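Local coordinates for protein ATP phosphoribosyltransferase (Methanobacterium thermoautotrophicum, PDB 2VD3) that catalyses the condensation of ATP with 5-phosphoribose 1-diphosphate, the magnesium-dependent first step of histidine biosynthesis, and probably controls the rate of that pathway, at residues 52-64 with 69-83. Residues are numbered along the deposited sequence; the frame is centred on the assembly and turned at random.
Sequences SRAADIPEFVADG and GITGYDLIVERGSDV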
loop_
_atom_site.group_PDB
_atom_site.type_symbol
_atom_site.label_atom_id
_atom_site.label_comp_id
_atom_site.label_asym_id
_atom_site.label_seq_id
_atom_site.Cartn_x
_atom_site.Cartn_y
_atom_site.Cartn_z
ATOM N N SER A 52 -4.541 3.219 19.858
ATOM C CA SER A 52 -3.260 3.741 20.250
ATOM C C SER A 52 -2.196 2.796 19.750
ATOM O O SER A 52 -2.452 1.604 19.638
ATOM C CB SER A 52 -3.200 3.800 21.776
ATOM O OG SER A 52 -4.207 4.648 22.298
ATOM N N ARG A 53 -1.009 3.313 19.442
ATOM C CA ARG A 53 0.140 2.455 19.164
ATOM C C ARG A 53 0.565 1.691 20.415
ATOM O O ARG A 53 0.546 2.229 21.531
ATOM C CB ARG A 53 1.302 3.257 18.576
ATOM C CG ARG A 53 1.209 3.388 17.048
ATOM C CD ARG A 53 2.327 4.224 16.480
ATOM N NE ARG A 53 2.144 4.475 15.049
ATOM C CZ ARG A 53 2.912 5.286 14.320
ATOM N NH1 ARG A 53 2.661 5.448 13.026
ATOM N NH2 ARG A 53 3.929 5.939 14.876
ATOM N N ALA A 54 0.935 0.429 20.213
ATOM C CA ALA A 54 1.180 -0.514 21.303
ATOM C C ALA A 54 2.224 -0.074 22.332
ATOM O O ALA A 54 2.094 -0.393 23.509
ATOM C CB ALA A 54 1.534 -1.899 20.738
ATOM N N ALA A 55 3.255 0.642 21.896
ATOM C CA ALA A 55 4.314 1.065 22.805
ATOM C C ALA A 55 3.889 2.248 23.675
ATOM O O ALA A 55 4.530 2.536 24.687
ATOM C CB ALA A 55 5.596 1.379 22.042
ATOM N N ASP A 56 2.809 2.918 23.281
ATOM C CA ASP A 56 2.300 4.084 24.000
ATOM C C ASP A 56 1.226 3.709 25.017
ATOM O O ASP A 56 0.912 4.481 25.918
ATOM C CB ASP A 56 1.714 5.096 23.007
ATOM C CG ASP A 56 2.766 5.799 22.187
ATOM O OD1 ASP A 56 2.460 6.148 21.035
ATOM O OD2 ASP A 56 3.888 6.033 22.682
ATOM N N ILE A 57 0.654 2.519 24.869
ATOM C CA ILE A 57 -0.416 2.077 25.763
ATOM C C ILE A 57 -0.030 1.996 27.265
ATOM O O ILE A 57 -0.815 2.399 28.119
ATOM C CB ILE A 57 -1.072 0.776 25.254
ATOM C CG1 ILE A 57 -1.724 1.035 23.882
ATOM C CG2 ILE A 57 -2.078 0.258 26.266
ATOM C CD1 ILE A 57 -2.503 -0.131 23.276
ATOM N N PRO A 58 1.160 1.470 27.600
ATOM C CA PRO A 58 1.509 1.523 29.021
ATOM C C PRO A 58 1.377 2.935 29.634
ATOM O O PRO A 58 0.716 3.093 30.659
ATOM C CB PRO A 58 2.958 1.034 29.034
ATOM C CG PRO A 58 3.026 0.121 27.890
ATOM C CD PRO A 58 2.200 0.776 26.818
ATOM N N GLU A 59 1.965 3.943 28.989
ATOM C CA GLU A 59 1.876 5.331 29.453
ATOM C C GLU A 59 0.459 5.928 29.456
ATOM O O GLU A 59 0.072 6.563 30.438
ATOM C CB GLU A 59 2.842 6.234 28.674
ATOM C CG GLU A 59 4.312 6.020 29.060
ATOM C CD GLU A 59 4.592 6.299 30.529
ATOM O OE1 GLU A 59 4.908 7.456 30.864
ATOM O OE2 GLU A 59 4.514 5.365 31.352
ATOM N N PHE A 60 -0.306 5.722 28.377
ATOM C CA PHE A 60 -1.687 6.204 28.329
ATOM C C PHE A 60 -2.498 5.675 29.506
ATOM O O PHE A 60 -3.340 6.395 30.078
ATOM C CB PHE A 60 -2.394 5.822 27.018
ATOM C CG PHE A 60 -1.854 6.519 25.790
ATOM C CD1 PHE A 60 -1.048 7.655 25.893
ATOM C CD2 PHE A 60 -2.178 6.040 24.511
ATOM C CE1 PHE A 60 -0.564 8.292 24.738
ATOM C CE2 PHE A 60 -1.707 6.675 23.365
ATOM C CZ PHE A 60 -0.900 7.798 23.475
ATOM N N VAL A 61 -2.245 4.419 29.861
ATOM C CA VAL A 61 -2.929 3.786 30.976
ATOM C C VAL A 61 -2.361 4.255 32.313
ATOM O O VAL A 61 -3.112 4.477 33.260
ATOM C CB VAL A 61 -2.910 2.235 30.852
ATOM C CG1 VAL A 61 -3.535 1.565 32.078
ATOM C CG2 VAL A 61 -3.634 1.791 29.567
ATOM N N ALA A 62 -1.045 4.432 32.391
ATOM C CA ALA A 62 -0.415 4.899 33.636
ATOM C C ALA A 62 -0.912 6.296 34.008
ATOM O O ALA A 62 -1.136 6.590 35.180
ATOM C CB ALA A 62 1.109 4.885 33.516
ATOM N N ASP A 63 -1.107 7.131 32.988
ATOM C CA ASP A 63 -1.445 8.535 33.171
ATOM C C ASP A 63 -2.936 8.788 33.315
ATOM O O ASP A 63 -3.342 9.777 33.906
ATOM C CB ASP A 63 -0.865 9.375 32.034
ATOM C CG ASP A 63 0.644 9.544 32.151
ATOM O OD1 ASP A 63 1.156 9.699 33.301
ATOM O OD2 ASP A 63 1.322 9.525 31.093
ATOM N N GLY A 64 -3.743 7.889 32.775
ATOM C CA GLY A 64 -5.181 7.985 32.908
ATOM C C GLY A 64 -5.867 8.495 31.659
ATOM O O GLY A 64 -7.056 8.810 31.694
ATOM N N GLY A 69 -5.923 -0.902 29.109
ATOM C CA GLY A 69 -5.183 -1.088 27.872
ATOM C C GLY A 69 -4.945 -2.551 27.600
ATOM O O GLY A 69 -4.995 -3.371 28.509
ATOM N N ILE A 70 -4.720 -2.883 26.339
ATOM C CA ILE A 70 -4.343 -4.230 25.952
ATOM C C ILE A 70 -3.035 -4.034 25.234
ATOM O O ILE A 70 -3.003 -3.385 24.196
ATOM C CB ILE A 70 -5.375 -4.851 24.984
ATOM C CG1 ILE A 70 -6.722 -5.073 25.694
ATOM C CG2 ILE A 70 -4.827 -6.158 24.352
ATOM C CD1 ILE A 70 -7.847 -5.541 24.766
ATOM N N THR A 71 -1.947 -4.544 25.800
ATOM C CA THR A 71 -0.639 -4.429 25.151
ATOM C C THR A 71 0.318 -5.517 25.625
ATOM O O THR A 71 -0.041 -6.340 26.470
ATOM C CB THR A 71 -0.023 -2.988 25.269
ATOM O OG1 THR A 71 1.132 -2.891 24.426
ATOM C CG2 THR A 71 0.353 -2.633 26.694
ATOM N N GLY A 72 1.526 -5.519 25.070
ATOM C CA GLY A 72 2.497 -6.566 25.342
ATOM C C GLY A 72 3.243 -6.287 26.621
ATOM O O GLY A 72 3.524 -5.138 26.932
ATOM N N TYR A 73 3.558 -7.350 27.360
ATOM C CA TYR A 73 4.285 -7.261 28.626
ATOM C C TYR A 73 5.668 -6.642 28.441
ATOM O O TYR A 73 6.116 -5.866 29.280
ATOM C CB TYR A 73 4.394 -8.650 29.264
ATOM C CG TYR A 73 5.066 -8.676 30.619
ATOM C CD1 TYR A 73 4.501 -8.028 31.719
ATOM C CD2 TYR A 73 6.259 -9.367 30.808
ATOM C CE1 TYR A 73 5.116 -8.065 32.966
ATOM C CE2 TYR A 73 6.885 -9.403 32.051
ATOM C CZ TYR A 73 6.307 -8.754 33.123
ATOM O OH TYR A 73 6.931 -8.783 34.350
ATOM N N ASP A 74 6.340 -6.982 27.340
ATOM C CA ASP A 74 7.639 -6.392 27.031
ATOM C C ASP A 74 7.586 -4.865 27.009
ATOM O O ASP A 74 8.464 -4.195 27.552
ATOM C CB ASP A 74 8.199 -6.939 25.715
ATOM C CG ASP A 74 7.197 -6.881 24.556
ATOM O OD1 ASP A 74 7.512 -7.451 23.503
ATOM O OD2 ASP A 74 6.106 -6.287 24.674
ATOM N N LEU A 75 6.542 -4.327 26.393
ATOM C CA LEU A 75 6.379 -2.882 26.257
ATOM C C LEU A 75 6.085 -2.254 27.619
ATOM O O LEU A 75 6.688 -1.247 27.975
ATOM C CB LEU A 75 5.313 -2.537 25.194
ATOM C CG LEU A 75 5.573 -3.118 23.780
ATOM C CD1 LEU A 75 4.412 -2.890 22.820
ATOM C CD2 LEU A 75 6.869 -2.591 23.165
ATOM N N ILE A 76 5.202 -2.887 28.389
ATOM C CA ILE A 76 4.906 -2.474 29.764
ATOM C C ILE A 76 6.184 -2.445 30.603
ATOM O O ILE A 76 6.444 -1.476 31.311
ATOM C CB ILE A 76 3.854 -3.405 30.446
ATOM C CG1 ILE A 76 2.562 -3.472 29.617
ATOM C CG2 ILE A 76 3.569 -2.941 31.864
ATOM C CD1 ILE A 76 1.549 -4.484 30.103
ATOM N N VAL A 77 6.993 -3.493 30.508
ATOM C CA VAL A 77 8.225 -3.542 31.282
ATOM C C VAL A 77 9.250 -2.519 30.800
ATOM O O VAL A 77 9.867 -1.842 31.626
ATOM C CB VAL A 77 8.828 -4.961 31.338
ATOM C CG1 VAL A 77 10.273 -4.915 31.820
ATOM C CG2 VAL A 77 7.998 -5.832 32.271
ATOM N N GLU A 78 9.410 -2.396 29.477
ATOM C CA GLU A 78 10.391 -1.472 28.896
ATOM C C GLU A 78 10.158 -0.026 29.335
ATOM O O GLU A 78 11.093 0.671 29.733
ATOM C CB GLU A 78 10.403 -1.572 27.366
ATOM C CG GLU A 78 11.434 -0.669 26.676
ATOM C CD GLU A 78 12.884 -1.108 26.900
ATOM O OE1 GLU A 78 13.120 -2.270 27.305
ATOM O OE2 GLU A 78 13.792 -0.283 26.657
ATOM N N ARG A 79 8.904 0.408 29.267
ATOM C CA ARG A 79 8.523 1.735 29.734
ATOM C C ARG A 79 8.595 1.883 31.238
ATOM O O ARG A 79 8.698 3.000 31.745
ATOM C CB ARG A 79 7.097 2.045 29.306
ATOM C CG ARG A 79 6.946 2.283 27.843
ATOM C CD ARG A 79 7.279 3.709 27.511
ATOM N NE ARG A 79 6.537 4.093 26.323
ATOM C CZ ARG A 79 6.231 5.334 25.977
ATOM N NH1 ARG A 79 5.553 5.541 24.852
ATOM N NH2 ARG A 79 6.599 6.358 26.739
ATOM N N GLY A 80 8.510 0.768 31.954
ATOM C CA GLY A 80 8.446 0.809 33.409
ATOM C C GLY A 80 7.246 1.589 33.924
ATOM O O GLY A 80 7.285 2.126 35.022
ATOM N N SER A 81 6.175 1.622 33.128
ATOM C CA SER A 81 4.968 2.395 33.433
ATOM C C SER A 81 4.269 1.895 34.688
ATOM O O SER A 81 4.304 0.695 34.986
ATOM C CB SER A 81 3.994 2.319 32.252
ATOM O OG SER A 81 4.573 2.874 31.075
ATOM N N ASP A 82 3.625 2.806 35.413
ATOM C CA ASP A 82 2.935 2.446 36.646
ATOM C C ASP A 82 1.488 2.065 36.355
ATOM O O ASP A 82 0.599 2.922 36.286
ATOM C CB ASP A 82 3.041 3.571 37.673
ATOM C CG ASP A 82 2.120 3.374 38.865
ATOM O OD1 ASP A 82 1.622 4.387 39.385
ATOM O OD2 ASP A 82 1.881 2.222 39.280
ATOM N N VAL A 83 1.268 0.761 36.195
ATOM C CA VAL A 83 -0.037 0.208 35.812
ATOM C C VAL A 83 -0.358 -1.074 36.592
ATOM O O VAL A 83 0.554 -1.766 37.038
ATOM C CB VAL A 83 -0.076 -0.114 34.302
ATOM C CG1 VAL A 83 0.041 1.163 33.482
ATOM C CG2 VAL A 83 1.042 -1.108 33.932
HETATM O O HOH W 1 0.190 6.337 37.580
#
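I57 of helix 57-63 packs tightly on strand 69-72, and P58 on helix 73-79. I57 CG2 lies 3.7 Å from G69 CA, where any side chain would collide with I57 and V61. T71 turns OG1 away from its own backbone N (chi1 -170°) to donate to A54 O at 2.8 Å, while its CG2 meets I57 CG2 and P58 CD. The P58 ring sets CG 3.7 Å from I76 CA, and V83 CG1 closes against V61 and A62. The edge facing the second subunit is polar. Bent at chi2 (-84°), R79 grips A55 O side-on through NE (3.0 Å) and NH1, and NH1 also forms a salt bridge with D56 OD2 (2.8 Å). E59 CG lies over one guanidinium face, and E59 OE2 accepts from S81 OG. E141 O of the second subunit takes R79 NH2, and T143 N there donates to D56 OD2. A leucine in place of R79 would probably leave A55 O and the D56 carboxylate without this donor and weaken the subunit junction. The loose, solvent side is at exposed D82, where a water bridges A62 O and D82 OD1. Helix 57-63 leading into strand 68-72, parallel to strand 5-10, then helix 73-79, is the alternating alpha/beta pattern of a periplasmic-binding-protein-like domain.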